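Local coordinates for protein sialidase B (Streptococcus pneumoniae serotype 4, PDB 4XJW) that cleaves the alpha-glycosidic bonds of terminal sialic acids in oligosaccharides, glycoproteins and glycolipids, and is an intramolecular trans-sialidase, at residues G449-P454 / A469-G474; G474-L479 / A493-K498; T487-S492 / S533-S538. The protein carries 1 engineered substitution. All blocks are in the same frame, centred on the assembly; numbering follows the deposited sequence.

Contact 1. Residues G449-P454 / A469-G474; sequences GTYLCP and ATYTSG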
ATOM      1  N   GLY A 449      13.263   3.240  19.274  1.00 23.18           N
ATOM      2  CA  GLY A 449      12.134   4.117  19.025  1.00 18.91           C
ATOM      3  C   GLY A 449      10.835   3.339  19.100  1.00 18.95           C
ATOM      4  O   GLY A 449      10.804   2.120  18.869  1.00 16.94           O
ATOM      5  N   THR A 450       9.759   4.030  19.459  1.00 14.80           N
ATOM      6  CA  THR A 450       8.438   3.443  19.335  1.00 15.87           C
ATOM      7  C   THR A 450       8.104   3.453  17.846  1.00 14.02           C
ATOM      8  O   THR A 450       8.814   4.079  17.055  1.00 13.87           O
ATOM      9  CB  THR A 450       7.384   4.230  20.118  1.00 13.53           C
ATOM     10  OG1 THR A 450       7.341   5.590  19.659  1.00 13.82           O
ATOM     11  CG2 THR A 450       7.704   4.209  21.622  1.00 13.59           C
ATOM     12  N   TYR A 451       7.043   2.750  17.476  1.00 13.16           N
ATOM     13  CA  TYR A 451       6.695   2.592  16.070  1.00 13.98           C
ATOM     14  C   TYR A 451       5.480   3.449  15.759  1.00 12.97           C
ATOM     15  O   TYR A 451       4.441   3.316  16.411  1.00 12.00           O
ATOM     16  CB  TYR A 451       6.399   1.128  15.767  1.00 15.76           C
ATOM     17  CG  TYR A 451       7.464   0.175  16.264  1.00 23.15           C
ATOM     18  CD1 TYR A 451       8.727   0.156  15.693  1.00 23.57           C
ATOM     19  CD2 TYR A 451       7.201  -0.699  17.311  1.00 21.71           C
ATOM     20  CE1 TYR A 451       9.707  -0.714  16.149  1.00 17.95           C
ATOM     21  CE2 TYR A 451       8.163  -1.572  17.771  1.00 23.04           C
ATOM     22  CZ  TYR A 451       9.413  -1.576  17.187  1.00 25.43           C
ATOM     23  OH  TYR A 451      10.371  -2.453  17.660  1.00 31.24           O
ATOM     24  N   LEU A 452       5.606   4.330  14.766  1.00 10.96           N
ATOM     25  CA  LEU A 452       4.526   5.252  14.457  1.00 12.03           C
ATOM     26  C   LEU A 452       3.304   4.499  13.955  1.00 10.50           C
ATOM     27  O   LEU A 452       3.417   3.570  13.155  1.00 11.72           O
ATOM     28  CB  LEU A 452       4.981   6.263  13.417  1.00 12.31           C
ATOM     29  CG  LEU A 452       4.069   7.453  13.149  1.00 12.53           C
ATOM     30  CD1 LEU A 452       4.010   8.386  14.336  1.00 12.42           C
ATOM     31  CD2 LEU A 452       4.572   8.189  11.914  1.00 12.01           C
ATOM     32  N   CYS A 453       2.132   4.906  14.424  1.00 10.74           N
ATOM     33  CA  CYS A 453       0.892   4.366  13.884  1.00 10.45           C
ATOM     34  C   CYS A 453       0.551   5.088  12.593  1.00 10.43           C
ATOM     35  O   CYS A 453       0.375   6.311  12.586  1.00 12.36           O
ATOM     36  CB  CYS A 453      -0.258   4.543  14.875  1.00 11.35           C
ATOM     37  SG  CYS A 453       0.027   3.712  16.461  1.00 11.82           S
ATOM     38  N   PRO A 454       0.457   4.345  11.481  1.00  9.11           N
ATOM     39  CA  PRO A 454       0.186   5.052  10.219  1.00  7.28           C
ATOM     40  C   PRO A 454      -1.223   5.600  10.137  1.00 10.21           C
ATOM     41  O   PRO A 454      -2.165   5.032  10.699  1.00 11.14           O
ATOM     42  CB  PRO A 454       0.389   3.983   9.155  1.00 12.51           C
ATOM     43  CG  PRO A 454       0.238   2.663   9.864  1.00 12.69           C
ATOM     44  CD  PRO A 454       0.658   2.895  11.298  1.00  9.84           C
ATOM     45  N   ALA A 469      -0.240   8.837  17.725  1.00 10.29           N
ATOM     46  CA  ALA A 469      -0.158   7.517  18.344  1.00 10.90           C
ATOM     47  C   ALA A 469       1.054   6.747  17.839  1.00 12.29           C
ATOM     48  O   ALA A 469       1.369   6.762  16.635  1.00 11.89           O
ATOM     49  CB  ALA A 469      -1.426   6.727  18.095  1.00 11.53           C
ATOM     50  N   THR A 470       1.730   6.067  18.765  1.00 11.23           N
ATOM     51  CA  THR A 470       2.784   5.115  18.419  1.00 12.03           C
ATOM     52  C   THR A 470       2.582   3.899  19.313  1.00 10.81           C
ATOM     53  O   THR A 470       1.817   3.964  20.280  1.00 14.08           O
ATOM     54  CB  THR A 470       4.196   5.685  18.650  1.00 11.90           C
ATOM     55  OG1 THR A 470       4.487   5.688  20.060  1.00 13.96           O
ATOM     56  CG2 THR A 470       4.324   7.114  18.101  1.00 11.36           C
ATOM     57  N   TYR A 471       3.240   2.792  18.991  1.00  9.95           N
ATOM     58  CA  TYR A 471       3.168   1.609  19.843  1.00 13.42           C
ATOM     59  C   TYR A 471       4.549   1.036  20.082  1.00 14.12           C
ATOM     60  O   TYR A 471       5.499   1.309  19.341  1.00 13.54           O
ATOM     61  CB  TYR A 471       2.252   0.546  19.237  1.00 11.62           C
ATOM     62  CG  TYR A 471       2.719   0.027  17.901  1.00 10.90           C
ATOM     63  CD1 TYR A 471       3.551  -1.090  17.818  1.00 16.86           C
ATOM     64  CD2 TYR A 471       2.313   0.627  16.719  1.00 14.82           C
ATOM     65  CE1 TYR A 471       3.979  -1.572  16.593  1.00 16.37           C
ATOM     66  CE2 TYR A 471       2.734   0.156  15.498  1.00 16.75           C
ATOM     67  CZ  TYR A 471       3.566  -0.940  15.434  1.00 16.95           C
ATOM     68  OH  TYR A 471       3.977  -1.391  14.196  1.00 18.64           O
ATOM     69  N   THR A 472       4.663   0.262  21.153  1.00 13.90           N
ATOM     70  CA  THR A 472       5.874  -0.497  21.420  1.00 13.98           C
ATOM     71  C   THR A 472       5.459  -1.700  22.235  1.00 16.45           C
ATOM     72  O   THR A 472       4.274  -1.908  22.474  1.00 17.86           O
ATOM     73  CB  THR A 472       6.940   0.343  22.158  1.00 18.18           C
ATOM     74  OG1 THR A 472       8.165  -0.400  22.236  1.00 21.77           O
ATOM     75  CG2 THR A 472       6.480   0.685  23.546  1.00 16.77           C
ATOM     76  N   SER A 473       6.422  -2.515  22.649  1.00 23.24           N
ATOM     77  CA  SER A 473       6.077  -3.688  23.438  1.00 21.95           C
ATOM     78  C   SER A 473       5.391  -3.276  24.739  1.00 15.89           C
ATOM     79  O   SER A 473       5.947  -2.522  25.525  1.00 21.31           O
ATOM     80  CB  SER A 473       7.325  -4.517  23.727  1.00 24.04           C
ATOM     81  OG  SER A 473       7.035  -5.549  24.651  1.00 31.52           O
ATOM     82  N   GLY A 474       4.160  -3.737  24.931  1.00 20.89           N
ATOM     83  CA  GLY A 474       3.454  -3.512  26.181  1.00 21.92           C
ATOM     84  C   GLY A 474       2.658  -2.228  26.345  1.00 20.48           C
ATOM     85  O   GLY A 474       1.981  -2.060  27.364  1.00 19.69           O
TER
HETATM   86  O   HOH W   1       9.506  -0.010  20.063  1.00 25.46           O
HETATM   87  O   HOH W   2       0.653   8.273  14.243  1.00 13.10           O
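Tyr451 and Tyr471 form an antiparallel hydrogen-bonded pair. Both of its bonds are made: Tyr451 N to Tyr471 O is 2.8 Å and nearly straight, and Tyr471 N to Tyr451 O is 2.9 Å. Packing is tightest on the face carrying these two tyrosines, whose side chains cross at about a right angle. CG of Tyr471 lies between its backbone N and carbonyl carbon (chi1 62°). The end of this side chain approaches 449-454. Tyr451 CB stands over one face of the Tyr471 ring, 3.7 Å from its centroid, as a CH-pi contact. The two rings meet obliquely, with planes at 47° and Tyr451 CD2 only 3.4 Å from Tyr471 CE1. Cys453 SG approaches the edge of the Tyr471 ring in its plane and also rests 3.7 Å from Ala469 CB; the compact, polarisable sulfur can touch both the ring edge and the alanine methyl.

On the other face, Leu452 CD1 packs against Thr470 CG2. The hydroxyls Thr450 OG1 and Thr470 OG1 are 2.9 Å apart in a weak bond, and Thr470 OG1 has its stronger partner in Thr477 O. Here threonine offers both a methyl for packing and an oxygen for bonding.

Toward Gly449 the strands part. A water, rather than direct backbone pairing, bridges Gly449 O and Thr472 OG1, and the Tyr451 side chain is partly exposed, its hydroxyl bonded to Asn448.

The side chain of Tyr471 lies about 4 Å from that of Glu503, a predicted catalytic residue, and about 6 Å from that of Tyr615, the probable nucleophile. The arrangement is that of an antiparallel hairpin in the sialidase beta-propeller, with one blade strand presenting an aromatic residue beside the active site.

Contact 2. Residues G474-L479 / A493-K498; sequences GELTYL and ASIPFK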
ATOM      1  N   GLY A 474       4.160  -3.737  24.931  1.00 20.89           N
ATOM      2  CA  GLY A 474       3.454  -3.512  26.181  1.00 21.92           C
ATOM      3  C   GLY A 474       2.658  -2.228  26.345  1.00 20.48           C
ATOM      4  O   GLY A 474       1.981  -2.060  27.364  1.00 19.69           O
ATOM      5  N   GLU A 475       2.718  -1.315  25.372  1.00 16.53           N
ATOM      6  CA  GLU A 475       1.973  -0.065  25.525  1.00 17.27           C
ATOM      7  C   GLU A 475       1.717   0.677  24.221  1.00 15.97           C
ATOM      8  O   GLU A 475       2.411   0.475  23.223  1.00 15.71           O
ATOM      9  CB  GLU A 475       2.678   0.886  26.508  1.00 18.18           C
ATOM     10  CG  GLU A 475       3.998   1.480  26.008  1.00 17.76           C
ATOM     11  CD  GLU A 475       4.593   2.520  26.953  1.00 24.61           C
ATOM     12  OE1 GLU A 475       4.859   2.180  28.129  1.00 28.43           O
ATOM     13  OE2 GLU A 475       4.797   3.678  26.524  1.00 21.49           O
ATOM     14  N   LEU A 476       0.707   1.539  24.249  1.00 13.76           N
ATOM     15  CA  LEU A 476       0.606   2.617  23.275  1.00 14.28           C
ATOM     16  C   LEU A 476       1.366   3.799  23.855  1.00 16.14           C
ATOM     17  O   LEU A 476       1.307   4.064  25.059  1.00 13.95           O
ATOM     18  CB  LEU A 476      -0.846   3.006  23.015  1.00 13.31           C
ATOM     19  CG  LEU A 476      -1.751   1.956  22.388  1.00 12.14           C
ATOM     20  CD1 LEU A 476      -3.119   2.521  22.071  1.00 17.62           C
ATOM     21  CD2 LEU A 476      -1.098   1.402  21.123  1.00 16.75           C
ATOM     22  N   THR A 477       2.107   4.499  23.011  1.00 13.60           N
ATOM     23  CA  THR A 477       2.851   5.653  23.472  1.00 10.90           C
ATOM     24  C   THR A 477       2.400   6.849  22.657  1.00 13.99           C
ATOM     25  O   THR A 477       2.817   7.027  21.501  1.00 14.46           O
ATOM     26  CB  THR A 477       4.375   5.467  23.360  1.00 13.19           C
ATOM     27  OG1 THR A 477       4.755   4.188  23.890  1.00 19.91           O
ATOM     28  CG2 THR A 477       5.097   6.564  24.130  1.00 21.22           C
ATOM     29  N   TYR A 478       1.528   7.659  23.248  1.00 15.09           N
ATOM     30  CA  TYR A 478       1.058   8.862  22.568  1.00 10.97           C
ATOM     31  C   TYR A 478       2.098   9.968  22.633  1.00 13.78           C
ATOM     32  O   TYR A 478       2.608  10.300  23.708  1.00 14.45           O
ATOM     33  CB  TYR A 478      -0.268   9.328  23.168  1.00 12.01           C
ATOM     34  CG  TYR A 478      -1.379   8.291  23.084  1.00 11.52           C
ATOM     35  CD1 TYR A 478      -1.576   7.363  24.106  1.00 12.29           C
ATOM     36  CD2 TYR A 478      -2.237   8.252  21.993  1.00 12.72           C
ATOM     37  CE1 TYR A 478      -2.597   6.408  24.030  1.00 12.32           C
ATOM     38  CE2 TYR A 478      -3.257   7.326  21.912  1.00 10.19           C
ATOM     39  CZ  TYR A 478      -3.438   6.410  22.930  1.00 10.23           C
ATOM     40  OH  TYR A 478      -4.464   5.502  22.822  1.00 10.82           O
ATOM     41  N   LEU A 479       2.428  10.537  21.481  1.00 12.44           N
ATOM     42  CA  LEU A 479       3.356  11.653  21.438  1.00 14.58           C
ATOM     43  C   LEU A 479       2.559  12.947  21.327  1.00 11.55           C
ATOM     44  O   LEU A 479       1.787  13.144  20.375  1.00 12.24           O
ATOM     45  CB  LEU A 479       4.337  11.494  20.273  1.00 12.78           C
ATOM     46  CG  LEU A 479       5.065  10.150  20.231  1.00 17.29           C
ATOM     47  CD1 LEU A 479       6.119  10.157  19.143  1.00 16.14           C
ATOM     48  CD2 LEU A 479       5.696   9.840  21.590  1.00 15.68           C
ATOM     49  N   ALA A 493       0.144   4.332  27.693  1.00 15.12           N
ATOM     50  CA  ALA A 493      -1.064   3.611  28.049  1.00 15.95           C
ATOM     51  C   ALA A 493      -0.802   2.117  27.913  1.00 19.32           C
ATOM     52  O   ALA A 493      -0.603   1.606  26.812  1.00 16.88           O
ATOM     53  CB  ALA A 493      -2.211   4.030  27.160  1.00 17.89           C
ATOM     54  N   SER A 494      -0.772   1.411  29.038  1.00 17.74           N
ATOM     55  CA  SER A 494      -0.488  -0.023  29.017  1.00 18.68           C
ATOM     56  C   SER A 494      -1.551  -0.787  28.250  1.00 17.17           C
ATOM     57  O   SER A 494      -2.730  -0.451  28.320  1.00 19.45           O
ATOM     58  CB  SER A 494      -0.418  -0.552  30.448  1.00 22.31           C
ATOM     59  OG  SER A 494       0.888  -0.425  30.961  1.00 32.60           O
ATOM     60  N   ILE A 495      -1.132  -1.816  27.520  1.00 18.84           N
ATOM     61  CA  ILE A 495      -2.071  -2.680  26.819  1.00 18.03           C
ATOM     62  C   ILE A 495      -1.779  -4.141  27.153  1.00 21.03           C
ATOM     63  O   ILE A 495      -0.616  -4.522  27.331  1.00 22.05           O
ATOM     64  CB  ILE A 495      -2.076  -2.420  25.276  1.00 17.88           C
ATOM     65  CG1 ILE A 495      -0.689  -2.662  24.671  1.00 19.76           C
ATOM     66  CG2 ILE A 495      -2.561  -1.008  24.965  1.00 19.02           C
ATOM     67  CD1 ILE A 495      -0.623  -2.377  23.167  1.00 21.68           C
ATOM     68  N   PRO A 496      -2.834  -4.968  27.244  1.00 20.45           N
ATOM     69  CA  PRO A 496      -2.660  -6.361  27.693  1.00 27.50           C
ATOM     70  C   PRO A 496      -1.905  -7.226  26.678  1.00 24.48           C
ATOM     71  O   PRO A 496      -2.264  -8.390  26.484  1.00 32.52           O
ATOM     72  CB  PRO A 496      -4.104  -6.867  27.835  1.00 32.70           C
ATOM     73  CG  PRO A 496      -4.977  -5.633  27.841  1.00 32.94           C
ATOM     74  CD  PRO A 496      -4.249  -4.634  27.004  1.00 26.00           C
ATOM     75  N   PHE A 497      -0.861  -6.674  26.064  1.00 28.44           N
ATOM     76  CA  PHE A 497      -0.187  -7.321  24.947  1.00 26.99           C
ATOM     77  C   PHE A 497       1.319  -7.166  24.998  1.00 31.72           C
ATOM     78  O   PHE A 497       1.835  -6.078  25.252  1.00 33.42           O
ATOM     79  CB  PHE A 497      -0.699  -6.752  23.616  1.00 26.58           C
ATOM     80  CG  PHE A 497      -2.177  -6.897  23.434  1.00 24.19           C
ATOM     81  CD1 PHE A 497      -2.730  -8.143  23.188  1.00 26.88           C
ATOM     82  CD2 PHE A 497      -3.015  -5.791  23.522  1.00 30.01           C
ATOM     83  CE1 PHE A 497      -4.090  -8.290  23.033  1.00 22.75           C
ATOM     84  CE2 PHE A 497      -4.386  -5.930  23.366  1.00 30.13           C
ATOM     85  CZ  PHE A 497      -4.922  -7.185  23.128  1.00 28.42           C
ATOM     86  N   LYS A 498       2.020  -8.268  24.758  1.00 26.97           N
ATOM     87  CA  LYS A 498       3.448  -8.208  24.514  1.00 30.79           C
ATOM     88  C   LYS A 498       3.717  -8.250  23.019  1.00 27.82           C
ATOM     89  O   LYS A 498       3.144  -9.067  22.294  1.00 28.51           O
ATOM     90  CB  LYS A 498       4.166  -9.369  25.199  1.00 33.74           C
ATOM     91  CG  LYS A 498       4.509  -9.102  26.643  1.00 40.79           C
ATOM     92  CD  LYS A 498       5.253 -10.285  27.234  1.00 50.92           C
ATOM     93  CE  LYS A 498       5.468 -10.119  28.729  1.00 50.66           C
ATOM     94  NZ  LYS A 498       5.969 -11.379  29.344  1.00 51.86           N
TER
HETATM   95  O   HOH W   3       2.556  -5.060  22.921  1.00 29.77           O
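Leu476 and Ala493 form an antiparallel hydrogen-bonded pair, with Leu476 N to Ala493 O and Ala493 N to Leu476 O both 2.9 Å. A third bond, Ile495 N to Gly474 O at 3.1 Å, comes from 46° out of the carbonyl plane, where the strands begin to separate. Beyond it Gly474 CA donates a CH...O contact to Phe497 O at 3.2 Å, and a water links Gly474 N to the same oxygen. At the positive phi of Gly474 (87°) a CB would collide with the preceding carbonyl O, hence glycine.

Apolar contacts lie on the face of Leu476 and Ala493. Leu476 CG meets Ile495 CG2 at 4.0 Å, the two side chains crossing at about a right angle, and the small Ala493 CB sits in the plane of the Tyr478 ring, 3.9 Å from CE1 at its edge.

Within 474-479, turned away from 493-498, Glu475 OE2 accepts Thr477 OG1 at its anti lone pair (2.7 Å) and also bonds Ser492 OG.

Strand 489-494 is an edge strand of its sheet, next to strand 475-481, and Met528 of strand 526-530 packs on Leu476, Tyr478, Ala493 and Ile495, with Phe518 of strand 513-518 touching Leu476 and Ile495.

Contact 3. Residues T487-S492 / S533-S538; sequences TWKKSS and SGETWS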
ATOM      1  N   THR A 487       8.348  20.766  20.484  1.00 16.52           N
ATOM      2  CA  THR A 487       8.705  19.892  21.591  1.00 18.54           C
ATOM      3  C   THR A 487       7.636  18.836  21.786  1.00 20.23           C
ATOM      4  O   THR A 487       6.467  19.052  21.460  1.00 17.14           O
ATOM      5  CB  THR A 487       8.911  20.675  22.907  1.00 24.43           C
ATOM      6  OG1 THR A 487       7.683  21.300  23.306  1.00 25.94           O
ATOM      7  CG2 THR A 487       9.976  21.740  22.731  1.00 25.31           C
ATOM      8  N   TRP A 488       8.044  17.691  22.314  1.00 19.01           N
ATOM      9  CA  TRP A 488       7.144  16.563  22.477  1.00 17.62           C
ATOM     10  C   TRP A 488       7.257  15.971  23.871  1.00 18.43           C
ATOM     11  O   TRP A 488       8.311  16.053  24.511  1.00 21.33           O
ATOM     12  CB  TRP A 488       7.480  15.485  21.449  1.00 18.01           C
ATOM     13  CG  TRP A 488       7.306  15.941  20.043  1.00 21.11           C
ATOM     14  CD1 TRP A 488       8.215  16.609  19.277  1.00 22.18           C
ATOM     15  CD2 TRP A 488       6.140  15.777  19.234  1.00 19.20           C
ATOM     16  NE1 TRP A 488       7.691  16.858  18.034  1.00 19.99           N
ATOM     17  CE2 TRP A 488       6.407  16.364  17.984  1.00 19.86           C
ATOM     18  CE3 TRP A 488       4.884  15.189  19.446  1.00 16.44           C
ATOM     19  CZ2 TRP A 488       5.473  16.388  16.949  1.00 20.91           C
ATOM     20  CZ3 TRP A 488       3.961  15.201  18.426  1.00 17.12           C
ATOM     21  CH2 TRP A 488       4.256  15.800  17.187  1.00 21.27           C
ATOM     22  N   LYS A 489       6.166  15.378  24.342  1.00 16.97           N
ATOM     23  CA  LYS A 489       6.212  14.541  25.533  1.00 16.16           C
ATOM     24  C   LYS A 489       5.424  13.279  25.247  1.00 18.76           C
ATOM     25  O   LYS A 489       4.671  13.216  24.278  1.00 18.75           O
ATOM     26  CB  LYS A 489       5.619  15.263  26.749  1.00 16.41           C
ATOM     27  CG  LYS A 489       4.100  15.405  26.697  1.00 21.47           C
ATOM     28  CD  LYS A 489       3.559  16.016  27.990  1.00 22.16           C
ATOM     29  CE  LYS A 489       2.046  16.163  27.943  1.00 22.53           C
ATOM     30  NZ  LYS A 489       1.500  16.683  29.235  1.00 26.00           N
ATOM     31  N   LYS A 490       5.589  12.268  26.086  1.00 14.98           N
ATOM     32  CA  LYS A 490       4.859  11.029  25.904  1.00 16.37           C
ATOM     33  C   LYS A 490       3.745  10.882  26.923  1.00 17.62           C
ATOM     34  O   LYS A 490       3.811  11.428  28.025  1.00 15.79           O
ATOM     35  CB  LYS A 490       5.800   9.823  25.996  1.00 17.88           C
ATOM     36  CG  LYS A 490       6.124   9.355  27.416  1.00 16.72           C
ATOM     37  CD  LYS A 490       6.815   7.986  27.407  1.00 21.85           C
ATOM     38  CE  LYS A 490       7.250   7.567  28.810  1.00 24.05           C
ATOM     39  NZ  LYS A 490       6.093   7.289  29.711  1.00 19.87           N
ATOM     40  N   SER A 491       2.704  10.168  26.525  1.00 13.84           N
ATOM     41  CA  SER A 491       1.714   9.672  27.462  1.00 13.63           C
ATOM     42  C   SER A 491       1.577   8.182  27.191  1.00 14.16           C
ATOM     43  O   SER A 491       1.135   7.771  26.117  1.00 14.32           O
ATOM     44  CB  SER A 491       0.378  10.397  27.284  1.00 13.20           C
ATOM     45  OG  SER A 491      -0.560   9.938  28.236  1.00 18.35           O
ATOM     46  N   SER A 492       1.993   7.357  28.147  1.00 15.90           N
ATOM     47  CA  SER A 492       1.957   5.907  27.965  1.00 18.74           C
ATOM     48  C   SER A 492       0.634   5.313  28.438  1.00 18.00           C
ATOM     49  O   SER A 492       0.072   5.736  29.451  1.00 21.13           O
ATOM     50  CB  SER A 492       3.123   5.227  28.693  1.00 17.75           C
ATOM     51  OG  SER A 492       4.375   5.670  28.216  1.00 21.17           O
ATOM     52  N   SER A 533      -7.839  15.109  27.198  1.00 15.02           N
ATOM     53  CA  SER A 533      -7.048  15.499  26.031  1.00 16.55           C
ATOM     54  C   SER A 533      -5.728  14.730  25.887  1.00 15.49           C
ATOM     55  O   SER A 533      -4.723  15.276  25.416  1.00 15.20           O
ATOM     56  CB  SER A 533      -6.794  17.010  26.061  1.00 18.99           C
ATOM     57  OG  SER A 533      -8.006  17.723  25.884  1.00 17.91           O
ATOM     58  N   GLY A 534      -5.731  13.463  26.285  1.00 12.85           N
ATOM     59  CA  GLY A 534      -4.582  12.606  26.045  1.00 15.05           C
ATOM     60  C   GLY A 534      -3.600  12.460  27.196  1.00 15.64           C
ATOM     61  O   GLY A 534      -2.651  11.686  27.098  1.00 17.96           O
ATOM     62  N   GLU A 535      -3.807  13.201  28.284  1.00 15.46           N
ATOM     63  CA  GLU A 535      -2.911  13.090  29.435  1.00 16.34           C
ATOM     64  C   GLU A 535      -2.926  11.696  30.026  1.00 18.32           C
ATOM     65  O   GLU A 535      -1.879  11.128  30.340  1.00 19.56           O
ATOM     66  CB  GLU A 535      -3.288  14.092  30.523  1.00 15.99           C
ATOM     67  CG  GLU A 535      -3.055  15.552  30.134  1.00 16.64           C
ATOM     68  CD  GLU A 535      -1.581  15.879  30.011  1.00 28.46           C
ATOM     69  OE1 GLU A 535      -0.817  15.546  30.942  1.00 27.65           O
ATOM     70  OE2 GLU A 535      -1.176  16.452  28.985  1.00 22.81           O
ATOM     71  N   THR A 536      -4.125  11.156  30.198  1.00 14.41           N
ATOM     72  CA  THR A 536      -4.302   9.848  30.816  1.00 15.38           C
ATOM     73  C   THR A 536      -5.297   8.991  30.037  1.00 15.75           C
ATOM     74  O   THR A 536      -6.133   9.516  29.298  1.00 15.70           O
ATOM     75  CB  THR A 536      -4.762   9.958  32.306  1.00 16.68           C
ATOM     76  OG1 THR A 536      -6.084  10.495  32.372  1.00 16.08           O
ATOM     77  CG2 THR A 536      -3.813  10.823  33.122  1.00 20.81           C
ATOM     78  N   TRP A 537      -5.208   7.674  30.223  1.00 14.10           N
ATOM     79  CA  TRP A 537      -5.966   6.706  29.424  1.00 17.18           C
ATOM     80  C   TRP A 537      -6.648   5.624  30.239  1.00 16.00           C
ATOM     81  O   TRP A 537      -6.135   5.172  31.266  1.00 17.07           O
ATOM     82  CB  TRP A 537      -5.057   6.061  28.369  1.00 14.28           C
ATOM     83  CG  TRP A 537      -4.575   7.105  27.425  1.00 10.99           C
ATOM     84  CD1 TRP A 537      -3.467   7.871  27.562  1.00 10.25           C
ATOM     85  CD2 TRP A 537      -5.227   7.536  26.226  1.00 10.62           C
ATOM     86  NE1 TRP A 537      -3.384   8.778  26.512  1.00 14.52           N
ATOM     87  CE2 TRP A 537      -4.451   8.571  25.670  1.00 14.61           C
ATOM     88  CE3 TRP A 537      -6.392   7.135  25.558  1.00 10.65           C
ATOM     89  CZ2 TRP A 537      -4.795   9.215  24.479  1.00 11.74           C
ATOM     90  CZ3 TRP A 537      -6.732   7.773  24.360  1.00 11.70           C
ATOM     91  CH2 TRP A 537      -5.936   8.801  23.844  1.00 10.46           C
ATOM     92  N   SER A 538      -7.805   5.196  29.757  1.00 15.61           N
ATOM     93  CA  SER A 538      -8.600   4.180  30.438  1.00 16.54           C
ATOM     94  C   SER A 538      -8.069   2.768  30.211  1.00 17.89           C
ATOM     95  O   SER A 538      -7.152   2.541  29.409  1.00 17.07           O
ATOM     96  CB  SER A 538     -10.023   4.227  29.914  1.00 19.09           C
ATOM     97  OG  SER A 538     -10.070   3.664  28.612  1.00 16.81           O
TER
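Ser491 OG reaches two backbone carbonyls of the facing turn at once, Glu535 O at 2.8 Å and Gly534 O at 3.0 Å. The hydroxyl has a single proton, so which carbonyl receives it is not settled. OG stands anti to the backbone N (chi1 -178°), directed at the turn, and serine is short enough to fit this buried spot. Gly534 O is also approached by Trp537 NE1 in a weak bond of 3.1 Å, and Ser491 OG lies at the edge of the indole, in its plane, 3.5 Å from NE1. Gly534 has a positive phi (97°), at which a side chain would run into the preceding carbonyl.

Farther out, a salt bridge closes the contact at the surface. The Lys489 chain runs extended beyond CG and crosses the bent Glu535 side chain at about a right angle. Lys489 NZ meets the syn lone pair of Glu535 OE2 at 2.7 Å, with a weak second bond to OE1. Arg465 also pairs with OE2, and this second positive partner would be expected to favour the ionised carboxylate.

Segment 533-538 belongs to an Asp-box turn, in which Asp532 bonds Thr536 OG1 and Ser530 OG bonds Gly534 N. The turn follows strand 526-530 and abuts the edge strand 489-494 of the adjoining sheet, and Trp537 stacks on Tyr478 of strand 475-481 while touching strand 513-518.

How the contacts relate
Contacts 1 and 2 are successive hairpins of one sheet, meeting at Gly474, whereas contact 3 fastens the edge strand 489-494, which contact 2 also uses, to a turn of the next sheet. Contact 1 is the most buried and lies beside the probable catalytic centre, built from aromatic, sulfur and threonine packing. Contact 2 is also largely buried, mainly apolar on one side and carboxylate-hydroxyl on the other. Contact 3 is partly exposed, lies away from the annotated sites and depends on carbonyl grips and charge. Strand 475-481 links them: the methyls of Thr450 and Thr472 pack on Thr477, while Tyr478 O receives Ser491 N.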